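Local coordinates for protein 2-polyprenyl-6-methoxyphenol hydroxylase-like FAD-dependent oxidoreductase (Streptomyces sp. NRRL 11266, PDB 6UI5) that binds flavin-adenine dinucleotide and belongs to the FAD-dependent aromatic-ring hydroxylase-like oxidoreductases, with a Rossmann-type FAD-binding domain and a thioredoxin-like C-terminal domain, at residues D173-R178 and A222-E227; P229-G234 and L261-I266; H287-Y292 and M340-Q345. One frame throughout, in Å; residues are numbered along the deposited sequence.

Contact 1: residues D173-R178 and A222-E227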
loop_
_atom_site.group_PDB
_atom_site.type_symbol
_atom_site.label_atom_id
_atom_site.label_comp_id
_atom_site.label_asym_id
_atom_site.label_seq_id
_atom_site.Cartn_x
_atom_site.Cartn_y
_atom_site.Cartn_z
ATOM N N ASP A 173 16.778 -4.287 -7.020
ATOM C CA ASP A 173 15.691 -4.310 -7.996
ATOM C C ASP A 173 15.321 -5.748 -8.283
ATOM O O ASP A 173 16.195 -6.616 -8.334
ATOM C CB ASP A 173 16.062 -3.596 -9.308
ATOM C CG ASP A 173 16.349 -2.099 -9.104
ATOM O OD1 ASP A 173 17.541 -1.803 -8.840
ATOM O OD2 ASP A 173 15.403 -1.241 -9.196
ATOM N N TRP A 174 14.018 -6.008 -8.414
ATOM C CA TRP A 174 13.553 -7.322 -8.853
ATOM C C TRP A 174 13.417 -7.415 -10.369
ATOM O O TRP A 174 13.144 -8.498 -10.898
ATOM C CB TRP A 174 12.211 -7.678 -8.199
ATOM C CG TRP A 174 11.061 -6.812 -8.625
ATOM C CD1 TRP A 174 10.183 -7.050 -9.648
ATOM C CD2 TRP A 174 10.647 -5.571 -8.017
ATOM N NE1 TRP A 174 9.253 -6.024 -9.720
ATOM C CE2 TRP A 174 9.520 -5.110 -8.730
ATOM C CE3 TRP A 174 11.120 -4.812 -6.941
ATOM C CZ2 TRP A 174 8.861 -3.915 -8.397
ATOM C CZ3 TRP A 174 10.467 -3.625 -6.618
ATOM C CH2 TRP A 174 9.361 -3.184 -7.356
ATOM N N VAL A 175 13.581 -6.304 -11.069
ATOM C CA VAL A 175 13.622 -6.305 -12.519
ATOM C C VAL A 175 14.541 -5.169 -12.942
ATOM O O VAL A 175 14.674 -4.156 -12.238
ATOM C CB VAL A 175 12.203 -6.169 -13.117
ATOM C CG1 VAL A 175 11.569 -4.838 -12.696
ATOM C CG2 VAL A 175 12.250 -6.333 -14.664
ATOM N N ILE A 176 15.206 -5.357 -14.079
ATOM C CA ILE A 176 16.075 -4.334 -14.652
ATOM C C ILE A 176 15.336 -3.689 -15.818
ATOM O O ILE A 176 15.093 -4.334 -16.844
ATOM C CB ILE A 176 17.426 -4.906 -15.103
ATOM C CG1 ILE A 176 18.141 -5.599 -13.941
ATOM C CG2 ILE A 176 18.281 -3.780 -15.623
ATOM C CD1 ILE A 176 18.154 -4.780 -12.626
ATOM N N VAL A 177 14.975 -2.418 -15.667
ATOM C CA VAL A 177 14.297 -1.687 -16.735
ATOM C C VAL A 177 15.329 -1.139 -17.712
ATOM O O VAL A 177 16.323 -0.518 -17.310
ATOM C CB VAL A 177 13.437 -0.558 -16.164
ATOM C CG1 VAL A 177 12.742 0.199 -17.293
ATOM C CG2 VAL A 177 12.430 -1.127 -15.191
ATOM N N ARG A 178 15.066 -1.327 -19.004
ATOM C CA ARG A 178 15.975 -0.950 -20.080
ATOM C C ARG A 178 15.201 -0.221 -21.164
ATOM O O ARG A 178 14.021 -0.500 -21.407
ATOM C CB ARG A 178 16.628 -2.169 -20.718
ATOM C CG ARG A 178 15.564 -3.055 -21.339
ATOM C CD ARG A 178 15.191 -4.175 -20.426
ATOM N NE ARG A 178 16.294 -5.109 -20.406
ATOM C CZ ARG A 178 16.685 -5.784 -19.344
ATOM N NH1 ARG A 178 16.065 -5.641 -18.174
ATOM N NH2 ARG A 178 17.718 -6.605 -19.452
ATOM N N ALA A 222 10.700 1.832 -22.397
ATOM C CA ALA A 222 10.957 1.245 -21.084
ATOM C C ALA A 222 10.459 -0.191 -21.096
ATOM O O ALA A 222 9.258 -0.434 -21.257
ATOM C CB ALA A 222 10.268 2.036 -19.978
ATOM N N GLU A 223 11.371 -1.138 -20.925
ATOM C CA GLU A 223 11.063 -2.542 -21.131
ATOM C C GLU A 223 11.444 -3.335 -19.891
ATOM O O GLU A 223 12.486 -3.086 -19.280
ATOM C CB GLU A 223 11.784 -3.079 -22.384
ATOM C CG GLU A 223 11.073 -2.687 -23.671
ATOM C CD GLU A 223 11.736 -3.242 -24.936
ATOM O OE1 GLU A 223 12.665 -2.590 -25.475
ATOM O OE2 GLU A 223 11.329 -4.337 -25.396
ATOM N N PHE A 224 10.584 -4.277 -19.513
ATOM C CA PHE A 224 10.804 -5.081 -18.326
ATOM C C PHE A 224 11.250 -6.464 -18.769
ATOM O O PHE A 224 10.567 -7.116 -19.569
ATOM C CB PHE A 224 9.540 -5.164 -17.454
ATOM C CG PHE A 224 9.135 -3.852 -16.829
ATOM C CD1 PHE A 224 9.655 -3.459 -15.606
ATOM C CD2 PHE A 224 8.221 -3.019 -17.452
ATOM C CE1 PHE A 224 9.264 -2.263 -15.018
ATOM C CE2 PHE A 224 7.837 -1.820 -16.873
ATOM C CZ PHE A 224 8.361 -1.443 -15.662
ATOM N N SER A 225 12.386 -6.916 -18.239
ATOM C CA SER A 225 12.809 -8.286 -18.488
ATOM C C SER A 225 13.634 -8.787 -17.312
ATOM O O SER A 225 14.300 -8.007 -16.624
ATOM C CB SER A 225 13.627 -8.412 -19.783
ATOM O OG SER A 225 14.307 -9.660 -19.816
ATOM N N THR A 226 13.603 -10.098 -17.113
ATOM C CA THR A 226 14.385 -10.798 -16.096
ATOM C C THR A 226 15.753 -11.281 -16.601
ATOM O O THR A 226 16.144 -12.394 -16.252
ATOM C CB THR A 226 13.546 -11.968 -15.586
ATOM O OG1 THR A 226 14.356 -12.858 -14.808
ATOM C CG2 THR A 226 12.953 -12.726 -16.772
ATOM N N GLU A 227 16.505 -10.521 -17.402
ATOM C CA GLU A 227 17.825 -10.963 -17.840
ATOM C C GLU A 227 18.557 -9.764 -18.450
ATOM O O GLU A 227 17.898 -8.874 -19.002
ATOM C CB GLU A 227 17.701 -12.143 -18.836
ATOM C CG GLU A 227 19.064 -12.699 -19.252
ATOM C CD GLU A 227 19.208 -14.221 -19.307
ATOM O OE1 GLU A 227 19.790 -14.712 -20.286
ATOM O OE2 GLU A 227 18.798 -14.928 -18.365
#
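Two backbone hydrogen bonds tie R178 to E223. The amide N of R178 reaches E223 O at 3.1 Å and nearly straight (162°), and E223 N returns to R178 O at 2.8 Å, more bent; both donors lie in the plane of the carbonyl they meet. Beside them V177 CA directs its hydrogen at E223 O. The R178 side chain, its CG in the crowded position between backbone N and carbonyl carbon (chi1 62°) and its chain bent at chi2 and chi3, folds back along the strand, so that CD passes E223 O at 3.1 Å and S225 CB lies over the centre of one guanidinium face. The E223 side chain crosses that of R178 at about a right angle and carries its carboxylate to a salt bridge with R247. This is an antiparallel pair, strands 176-185 and 216-225, in the sheet of the FAD-binding domain. V177 and F224 share the other face, pointing the same way, with V177 CG2 3.4 Å from F224 CE1. V175 CG1 comes in the ring plane instead, at the F224 edge, 3.7 Å from CD1, while its CG2 rests on S225 O. V177 CG1 touches A222 CB, and Y350 meets the F224 ring with planes nearly parallel.

Contact 2: residues P229-G234 and L261-I266. With FAD (flavin-adenine dinucleotide), chain C.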
loop_
_atom_site.group_PDB
_atom_site.type_symbol
_atom_site.label_atom_id
_atom_site.label_comp_id
_atom_site.label_asym_id
_atom_site.label_seq_id
_atom_site.Cartn_x
_atom_site.Cartn_y
_atom_site.Cartn_z
ATOM N N PRO A 229 20.514 -6.344 -19.777
ATOM C CA PRO A 229 20.287 -5.570 -20.999
ATOM C C PRO A 229 21.247 -5.981 -22.100
ATOM O O PRO A 229 22.438 -6.173 -21.869
ATOM C CB PRO A 229 20.540 -4.127 -20.547
ATOM C CG PRO A 229 20.380 -4.150 -19.064
ATOM C CD PRO A 229 20.911 -5.478 -18.655
ATOM N N GLU A 230 20.700 -6.129 -23.305
ATOM C CA GLU A 230 21.523 -6.480 -24.461
ATOM C C GLU A 230 22.712 -5.533 -24.617
ATOM O O GLU A 230 23.836 -5.976 -24.890
ATOM C CB GLU A 230 20.661 -6.467 -25.722
ATOM C CG GLU A 230 20.901 -7.610 -26.671
ATOM C CD GLU A 230 20.028 -7.512 -27.902
ATOM O OE1 GLU A 230 18.893 -8.034 -27.883
ATOM O OE2 GLU A 230 20.476 -6.907 -28.893
ATOM N N PHE A 231 22.495 -4.231 -24.420
ATOM C CA PHE A 231 23.497 -3.207 -24.686
ATOM C C PHE A 231 23.933 -2.509 -23.409
ATOM O O PHE A 231 23.125 -2.282 -22.505
ATOM C CB PHE A 231 22.967 -2.154 -25.646
ATOM C CG PHE A 231 22.294 -2.729 -26.841
ATOM C CD1 PHE A 231 23.028 -3.072 -27.973
ATOM C CD2 PHE A 231 20.926 -2.945 -26.832
ATOM C CE1 PHE A 231 22.403 -3.614 -29.079
ATOM C CE2 PHE A 231 20.295 -3.483 -27.935
ATOM C CZ PHE A 231 21.035 -3.818 -29.062
ATOM N N GLU A 232 25.213 -2.160 -23.356
ATOM C CA GLU A 232 25.709 -1.310 -22.293
ATOM C C GLU A 232 25.141 0.091 -22.454
ATOM O O GLU A 232 24.956 0.580 -23.572
ATOM C CB GLU A 232 27.238 -1.272 -22.296
ATOM C CG GLU A 232 27.856 -2.478 -21.614
ATOM C CD GLU A 232 27.091 -2.884 -20.352
ATOM O OE1 GLU A 232 26.919 -2.039 -19.435
ATOM O OE2 GLU A 232 26.646 -4.053 -20.285
ATOM N N ASP A 233 24.849 0.729 -21.329
ATOM C CA ASP A 233 24.322 2.084 -21.353
ATOM C C ASP A 233 25.267 2.990 -22.122
ATOM O O ASP A 233 26.466 3.018 -21.851
ATOM C CB ASP A 233 24.143 2.604 -19.920
ATOM C CG ASP A 233 23.191 1.748 -19.098
ATOM O OD1 ASP A 233 22.923 0.590 -19.504
ATOM O OD2 ASP A 233 22.720 2.236 -18.038
ATOM N N GLY A 234 24.721 3.733 -23.085
ATOM C CA GLY A 234 25.536 4.546 -23.964
ATOM C C GLY A 234 24.903 4.825 -25.318
ATOM O O GLY A 234 23.690 4.716 -25.504
ATOM N N LEU A 261 20.652 9.525 -29.324
ATOM C CA LEU A 261 19.877 8.516 -28.636
ATOM C C LEU A 261 20.829 7.776 -27.702
ATOM O O LEU A 261 22.052 7.878 -27.832
ATOM C CB LEU A 261 19.176 7.570 -29.621
ATOM C CG LEU A 261 18.217 8.056 -30.712
ATOM C CD1 LEU A 261 17.534 6.800 -31.320
ATOM C CD2 LEU A 261 17.170 9.101 -30.225
ATOM N N GLN A 262 20.267 7.092 -26.700
ATOM C CA GLN A 262 21.093 6.484 -25.663
ATOM C C GLN A 262 20.451 5.207 -25.154
ATOM O O GLN A 262 19.260 5.210 -24.835
ATOM C CB GLN A 262 21.313 7.431 -24.469
ATOM C CG GLN A 262 21.959 8.781 -24.763
ATOM C CD GLN A 262 23.303 8.954 -24.096
ATOM O OE1 GLN A 262 24.195 8.086 -24.208
ATOM N NE2 GLN A 262 23.476 10.090 -23.400
ATOM N N HIS A 263 21.242 4.139 -25.032
ATOM C CA HIS A 263 20.856 3.026 -24.173
ATOM C C HIS A 263 20.826 3.477 -22.711
ATOM O O HIS A 263 21.687 4.243 -22.262
ATOM C CB HIS A 263 21.824 1.867 -24.338
ATOM C CG HIS A 263 21.797 1.282 -25.713
ATOM N ND1 HIS A 263 20.632 0.812 -26.287
ATOM C CD2 HIS A 263 22.772 1.136 -26.645
ATOM C CE1 HIS A 263 20.895 0.396 -27.513
ATOM N NE2 HIS A 263 22.186 0.576 -27.751
ATOM N N TYR A 264 19.819 3.024 -21.962
ATOM C CA TYR A 264 19.786 3.246 -20.517
ATOM C C TYR A 264 19.305 1.977 -19.825
ATOM O O TYR A 264 18.461 1.248 -20.355
ATOM C CB TYR A 264 18.894 4.440 -20.147
ATOM C CG TYR A 264 17.410 4.113 -20.128
ATOM C CD1 TYR A 264 16.810 3.580 -18.989
ATOM C CD2 TYR A 264 16.613 4.332 -21.247
ATOM C CE1 TYR A 264 15.471 3.263 -18.969
ATOM C CE2 TYR A 264 15.257 4.029 -21.229
ATOM C CZ TYR A 264 14.696 3.488 -20.085
ATOM O OH TYR A 264 13.352 3.164 -20.036
ATOM N N SER A 265 19.848 1.711 -18.633
ATOM C CA SER A 265 19.278 0.705 -17.746
ATOM C C SER A 265 18.969 1.412 -16.432
ATOM O O SER A 265 19.521 2.472 -16.147
ATOM C CB SER A 265 20.223 -0.535 -17.511
ATOM O OG SER A 265 21.528 -0.160 -17.093
ATOM N N ILE A 266 18.064 0.850 -15.638
ATOM C CA ILE A 266 17.620 1.500 -14.399
ATOM C C ILE A 266 17.943 0.593 -13.235
ATOM O O ILE A 266 17.502 -0.563 -13.207
ATOM C CB ILE A 266 16.120 1.817 -14.409
ATOM C CG1 ILE A 266 15.837 2.991 -15.333
ATOM C CG2 ILE A 266 15.620 2.108 -12.964
ATOM C CD1 ILE A 266 16.536 4.279 -14.894
HETATM P PA FAD C . 23.323 14.229 -14.080
HETATM O O1A FAD C . 22.137 14.758 -14.856
HETATM O O2A FAD C . 23.570 12.790 -14.501
HETATM O O5B FAD C . 24.624 15.247 -14.211
HETATM C C5B FAD C . 25.890 14.844 -13.713
HETATM C C4B FAD C . 26.994 15.659 -14.462
HETATM O O4B FAD C . 28.195 15.471 -13.972
HETATM C C3B FAD C . 27.084 15.191 -15.934
HETATM O O3B FAD C . 27.257 16.286 -16.723
HETATM C C2B FAD C . 28.338 14.294 -15.964
HETATM O O2B FAD C . 28.782 14.181 -17.377
HETATM C C1B FAD C . 29.157 14.990 -15.223
HETATM N N9A FAD C . 30.240 14.257 -14.598
HETATM C C8A FAD C . 30.205 12.985 -14.141
HETATM N N7A FAD C . 31.397 12.717 -13.566
HETATM C C5A FAD C . 32.159 13.835 -13.651
HETATM C C6A FAD C . 33.450 14.128 -13.229
HETATM N N6A FAD C . 34.558 13.468 -12.556
HETATM N N1A FAD C . 33.979 15.335 -13.451
HETATM C C2A FAD C . 33.255 16.288 -14.078
HETATM N N3A FAD C . 31.982 16.005 -14.478
HETATM C C4A FAD C . 31.437 14.786 -14.270
HETATM N N1 FAD C . 14.062 13.463 -15.001
HETATM C C2 FAD C . 12.682 14.016 -14.881
HETATM O O2 FAD C . 12.424 14.885 -14.114
HETATM N N3 FAD C . 11.609 13.459 -15.755
HETATM C C4 FAD C . 11.936 12.394 -16.704
HETATM O O4 FAD C . 11.107 11.932 -17.414
HETATM C C4X FAD C . 13.343 11.858 -16.795
HETATM N N5 FAD C . 13.598 10.801 -17.747
HETATM C C5X FAD C . 14.969 10.243 -17.850
HETATM C C6 FAD C . 15.203 9.218 -18.769
HETATM C C7 FAD C . 16.479 8.681 -18.894
HETATM C C7M FAD C . 16.429 7.594 -19.959
HETATM C C8 FAD C . 17.546 9.152 -18.113
HETATM C C8M FAD C . 18.918 8.500 -18.323
HETATM C C9 FAD C . 17.313 10.183 -17.184
HETATM C C9A FAD C . 16.020 10.739 -17.038
HETATM N N10 FAD C . 15.750 11.839 -16.037
HETATM C C10 FAD C . 14.399 12.387 -15.948
HETATM C "C1'" FAD C . 16.873 12.361 -15.232
HETATM C "C2'" FAD C . 16.782 12.341 -13.696
HETATM O "O2'" FAD C . 16.041 13.397 -13.209
HETATM C "C3'" FAD C . 18.165 12.561 -13.087
HETATM O "O3'" FAD C . 18.059 12.258 -11.731
HETATM C "C4'" FAD C . 18.711 14.001 -13.165
HETATM O "O4'" FAD C . 18.846 14.497 -14.467
HETATM C "C5'" FAD C . 20.117 13.885 -12.562
HETATM O "O5'" FAD C . 20.606 15.139 -12.178
HETATM P P FAD C . 22.149 15.292 -11.606
HETATM O O1P FAD C . 22.629 16.700 -11.872
HETATM O O2P FAD C . 22.320 14.883 -10.155
HETATM O O3P FAD C . 23.022 14.174 -12.454
#
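A loop following strand 216-225 lies here against strand 257-271 of the antiparallel sheet in the FAD-binding domain. Its main contact is an offset stack: the F231 and H263 rings are almost parallel, 3° between planes, with centroids 4.3 Å apart. Both side chains place CG anti to the carbonyl carbon and cross obliquely, so F231 CB, rather than its ring centre, sits over the middle of the imidazole in a CH-pi contact, and F231 CD2 overlaps H263 CE1. The imidazole NE2 is hydrogen-bonded to Q240 OE1 on helix 238-249, which would help set the rotation of the ring. D233 turns its carboxylate to S265 and grips it twice through OD2: S265 OG, in the crowded position between N and carbonyl carbon (chi1 52°), donates at 2.8 Å to the syn lone pair, and S265 N at 3.0 Å comes from above the carboxylate plane. G234 meets H263 through its backbone in both directions: H263 N gives a short 2.6 Å bond to G234 O, in the carbonyl plane, and G234 N bonds H263 O from above that carbonyl's plane. The backbone angles of G234 would jam a side chain against the preceding carbonyl, which by itself calls for glycine. P229 CG packs on S265 CB. Pointing away from the loop, Y264 faces the flavin: the FAD methyl C7M lies over one ring face toward the rim, 3.5 Å from Y264 CD2.

Contact 3: residues H287-Y292 and M340-Q345. With FAD (flavin-adenine dinucleotide), chain C.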
loop_
_atom_site.group_PDB
_atom_site.type_symbol
_atom_site.label_atom_id
_atom_site.label_comp_id
_atom_site.label_asym_id
_atom_site.label_seq_id
_atom_site.Cartn_x
_atom_site.Cartn_y
_atom_site.Cartn_z
ATOM N N HIS A 287 21.052 9.418 -5.232
ATOM C CA HIS A 287 19.872 8.566 -5.331
ATOM C C HIS A 287 19.383 8.558 -6.771
ATOM O O HIS A 287 19.373 9.609 -7.433
ATOM C CB HIS A 287 18.749 9.069 -4.392
ATOM C CG HIS A 287 18.642 10.556 -4.371
ATOM N ND1 HIS A 287 17.959 11.263 -5.340
ATOM C CD2 HIS A 287 19.205 11.479 -3.554
ATOM C CE1 HIS A 287 18.081 12.562 -5.100
ATOM N NE2 HIS A 287 18.831 12.720 -4.023
ATOM N N VAL A 288 18.946 7.377 -7.226
ATOM C CA VAL A 288 18.475 7.150 -8.593
ATOM C C VAL A 288 17.392 6.082 -8.561
ATOM O O VAL A 288 17.335 5.259 -7.644
ATOM C CB VAL A 288 19.590 6.677 -9.557
ATOM C CG1 VAL A 288 20.674 7.760 -9.723
ATOM C CG2 VAL A 288 20.165 5.381 -9.052
ATOM N N HIS A 289 16.559 6.066 -9.604
ATOM C CA HIS A 289 15.350 5.247 -9.639
ATOM C C HIS A 289 14.718 5.488 -10.998
ATOM O O HIS A 289 15.173 6.344 -11.762
ATOM C CB HIS A 289 14.373 5.617 -8.523
ATOM C CG HIS A 289 14.202 7.090 -8.372
ATOM N ND1 HIS A 289 13.575 7.865 -9.324
ATOM C CD2 HIS A 289 14.637 7.945 -7.419
ATOM C CE1 HIS A 289 13.603 9.132 -8.946
ATOM N NE2 HIS A 289 14.243 9.208 -7.795
ATOM N N TYR A 290 13.660 4.739 -11.284
ATOM C CA TYR A 290 12.950 4.927 -12.535
ATOM C C TYR A 290 12.364 6.338 -12.591
ATOM O O TYR A 290 11.882 6.868 -11.572
ATOM C CB TYR A 290 11.844 3.887 -12.703
ATOM C CG TYR A 290 11.085 4.001 -13.995
ATOM C CD1 TYR A 290 11.615 3.483 -15.164
ATOM C CD2 TYR A 290 9.847 4.616 -14.056
ATOM C CE1 TYR A 290 10.939 3.582 -16.362
ATOM C CE2 TYR A 290 9.152 4.710 -15.250
ATOM C CZ TYR A 290 9.705 4.196 -16.403
ATOM O OH TYR A 290 9.040 4.291 -17.612
ATOM N N PRO A 291 12.412 6.981 -13.759
ATOM C CA PRO A 291 11.915 8.364 -13.884
ATOM C C PRO A 291 10.383 8.450 -13.924
ATOM O O PRO A 291 9.751 8.158 -14.940
ATOM C CB PRO A 291 12.507 8.854 -15.232
ATOM C CG PRO A 291 13.036 7.588 -15.915
ATOM C CD PRO A 291 13.361 6.596 -14.832
ATOM N N TYR A 292 9.801 8.870 -12.821
ATOM C CA TYR A 292 8.364 9.046 -12.691
ATOM C C TYR A 292 8.082 10.398 -12.051
ATOM O O TYR A 292 8.860 10.868 -11.212
ATOM C CB TYR A 292 7.749 7.957 -11.826
ATOM C CG TYR A 292 7.072 6.823 -12.541
ATOM C CD1 TYR A 292 6.226 7.054 -13.617
ATOM C CD2 TYR A 292 7.238 5.511 -12.096
ATOM C CE1 TYR A 292 5.580 6.006 -14.243
ATOM C CE2 TYR A 292 6.606 4.461 -12.720
ATOM C CZ TYR A 292 5.777 4.716 -13.787
ATOM O OH TYR A 292 5.133 3.677 -14.406
ATOM N N MET A 340 11.489 4.704 -2.695
ATOM C CA MET A 340 10.499 3.762 -2.188
ATOM C C MET A 340 9.265 3.745 -3.074
ATOM O O MET A 340 8.861 2.684 -3.566
ATOM C CB MET A 340 10.125 4.110 -0.755
ATOM C CG MET A 340 8.948 3.297 -0.233
ATOM S SD MET A 340 8.057 4.344 0.881
ATOM C CE MET A 340 7.616 5.671 -0.231
ATOM N N ASN A 341 8.701 4.924 -3.356
ATOM C CA ASN A 341 7.428 4.980 -4.069
ATOM C C ASN A 341 7.587 4.780 -5.579
ATOM O O ASN A 341 6.653 4.272 -6.219
ATOM C CB ASN A 341 6.693 6.297 -3.761
ATOM C CG ASN A 341 7.013 7.392 -4.729
ATOM O OD1 ASN A 341 6.458 7.436 -5.838
ATOM N ND2 ASN A 341 7.897 8.321 -4.315
ATOM N N ILE A 342 8.729 5.163 -6.172
ATOM C CA ILE A 342 8.984 4.744 -7.557
ATOM C C ILE A 342 8.914 3.228 -7.649
ATOM O O ILE A 342 8.151 2.670 -8.444
ATOM C CB ILE A 342 10.338 5.267 -8.073
ATOM C CG1 ILE A 342 10.414 6.802 -8.064
ATOM C CG2 ILE A 342 10.646 4.701 -9.484
ATOM C CD1 ILE A 342 9.497 7.464 -9.004
ATOM N N GLN A 343 9.684 2.538 -6.804
ATOM C CA GLN A 343 9.647 1.078 -6.820
ATOM C C GLN A 343 8.219 0.580 -6.607
ATOM O O GLN A 343 7.776 -0.377 -7.266
ATOM C CB GLN A 343 10.588 0.521 -5.749
ATOM C CG GLN A 343 12.075 0.653 -6.052
ATOM C CD GLN A 343 12.514 -0.089 -7.318
ATOM O OE1 GLN A 343 12.192 0.303 -8.451
ATOM N NE2 GLN A 343 13.245 -1.187 -7.118
ATOM N N ALA A 344 7.464 1.257 -5.717
ATOM C CA ALA A 344 6.073 0.879 -5.489
ATOM C C ALA A 344 5.243 1.088 -6.743
ATOM O O ALA A 344 4.408 0.249 -7.078
ATOM C CB ALA A 344 5.463 1.669 -4.321
ATOM N N GLN A 345 5.461 2.192 -7.455
ATOM C CA GLN A 345 4.796 2.359 -8.747
ATOM C C GLN A 345 5.158 1.226 -9.701
ATOM O O GLN A 345 4.280 0.693 -10.390
ATOM C CB GLN A 345 5.133 3.724 -9.364
ATOM C CG GLN A 345 4.342 4.890 -8.726
ATOM C CD GLN A 345 4.645 6.243 -9.371
ATOM O OE1 GLN A 345 4.337 6.461 -10.554
ATOM N NE2 GLN A 345 5.274 7.154 -8.602
HETATM P PA FAD C . 23.323 14.229 -14.080
HETATM O O1A FAD C . 22.137 14.758 -14.856
HETATM O O2A FAD C . 23.570 12.790 -14.501
HETATM O O5B FAD C . 24.624 15.247 -14.211
HETATM C C5B FAD C . 25.890 14.844 -13.713
HETATM C C4B FAD C . 26.994 15.659 -14.462
HETATM O O4B FAD C . 28.195 15.471 -13.972
HETATM C C3B FAD C . 27.084 15.191 -15.934
HETATM O O3B FAD C . 27.257 16.286 -16.723
HETATM C C2B FAD C . 28.338 14.294 -15.964
HETATM O O2B FAD C . 28.782 14.181 -17.377
HETATM C C1B FAD C . 29.157 14.990 -15.223
HETATM N N9A FAD C . 30.240 14.257 -14.598
HETATM C C8A FAD C . 30.205 12.985 -14.141
HETATM N N7A FAD C . 31.397 12.717 -13.566
HETATM C C5A FAD C . 32.159 13.835 -13.651
HETATM C C6A FAD C . 33.450 14.128 -13.229
HETATM N N6A FAD C . 34.558 13.468 -12.556
HETATM N N1A FAD C . 33.979 15.335 -13.451
HETATM C C2A FAD C . 33.255 16.288 -14.078
HETATM N N3A FAD C . 31.982 16.005 -14.478
HETATM C C4A FAD C . 31.437 14.786 -14.270
HETATM N N1 FAD C . 14.062 13.463 -15.001
HETATM C C2 FAD C . 12.682 14.016 -14.881
HETATM O O2 FAD C . 12.424 14.885 -14.114
HETATM N N3 FAD C . 11.609 13.459 -15.755
HETATM C C4 FAD C . 11.936 12.394 -16.704
HETATM O O4 FAD C . 11.107 11.932 -17.414
HETATM C C4X FAD C . 13.343 11.858 -16.795
HETATM N N5 FAD C . 13.598 10.801 -17.747
HETATM C C5X FAD C . 14.969 10.243 -17.850
HETATM C C6 FAD C . 15.203 9.218 -18.769
HETATM C C7 FAD C . 16.479 8.681 -18.894
HETATM C C7M FAD C . 16.429 7.594 -19.959
HETATM C C8 FAD C . 17.546 9.152 -18.113
HETATM C C8M FAD C . 18.918 8.500 -18.323
HETATM C C9 FAD C . 17.313 10.183 -17.184
HETATM C C9A FAD C . 16.020 10.739 -17.038
HETATM N N10 FAD C . 15.750 11.839 -16.037
HETATM C C10 FAD C . 14.399 12.387 -15.948
HETATM C "C1'" FAD C . 16.873 12.361 -15.232
HETATM C "C2'" FAD C . 16.782 12.341 -13.696
HETATM O "O2'" FAD C . 16.041 13.397 -13.209
HETATM C "C3'" FAD C . 18.165 12.561 -13.087
HETATM O "O3'" FAD C . 18.059 12.258 -11.731
HETATM C "C4'" FAD C . 18.711 14.001 -13.165
HETATM O "O4'" FAD C . 18.846 14.497 -14.467
HETATM C "C5'" FAD C . 20.117 13.885 -12.562
HETATM O "O5'" FAD C . 20.606 15.139 -12.178
HETATM P P FAD C . 22.149 15.292 -11.606
HETATM O O1P FAD C . 22.629 16.700 -11.872
HETATM O O2P FAD C . 22.320 14.883 -10.155
HETATM O O3P FAD C . 23.022 14.174 -12.454
#
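Helix 325-346 packs here against the chain that leaves the short strand 287-288 of the FAD-binding domain's antiparallel sheet and passes the flavin at P291. The tight part centres on I342, whose branches meet H289, Y290 and Y292 in turn. CG1, anti to the carbonyl carbon (chi1 -60°), lies over one face of the H289 imidazole in a CH-pi contact, 3.6 Å from ND1. CG2 presses on the Y290 backbone, 3.3 Å from Y290 O, and on Y290 CB. CD1 reaches Y292 CB at 3.4 Å, near the plane of that ring and at its edge. The imidazole is held by its own loop: H289 ND1 donates to Y290 O at 3.0 Å, nearly straight (164°), with the acceptor close to the ring plane but the donor well above the plane of the carbonyl. No hydrogen bond joins the two segments, so the fit is one of shape.

Toward the partly exposed Y292 the contact passes from I342 to Q345, whose CB and amide lie against the ring. Q345, extended beyond CG, comes tip to tip over the Y292 ring with its amide plane 24° from the ring, while Y290 CE2 lies over the opposite face. The amide of Q345 is occupied: OE1 accepts from A76 N, and NE2 donates to N293 OD1 and to N341 OD1, one helical turn earlier. P291 turns away from the helix to the FAD isoalloxazine, its CB 3.4 Å from FAD N5. Q345 OE1 stands over the centre of the Y292 ring, 3.4 Å from CG.

Overall arrangement
From the N terminus the three contacts follow in series, none enclosing or crossing another. Contact 1 closes a loop of 43 residues, rich in strand, between strands 176-185 and 216-225. Contact 2 then ties the loop after strand 216-225 to strand 257-271, with helix 238-249 in the intervening chain, and contact 3 spans a mainly helical stretch to bring helix 325-346 back onto the chain after strand 287-288. One antiparallel sheet joins all three: V177 O probably accepts a hydrogen bond from I266 N between contacts 1 and 2, and I266 packs on Y290 and P291 of contact 3. Contacts 2 and 3 both touch FAD, while contacts 1 and 3 both reach the second subunit.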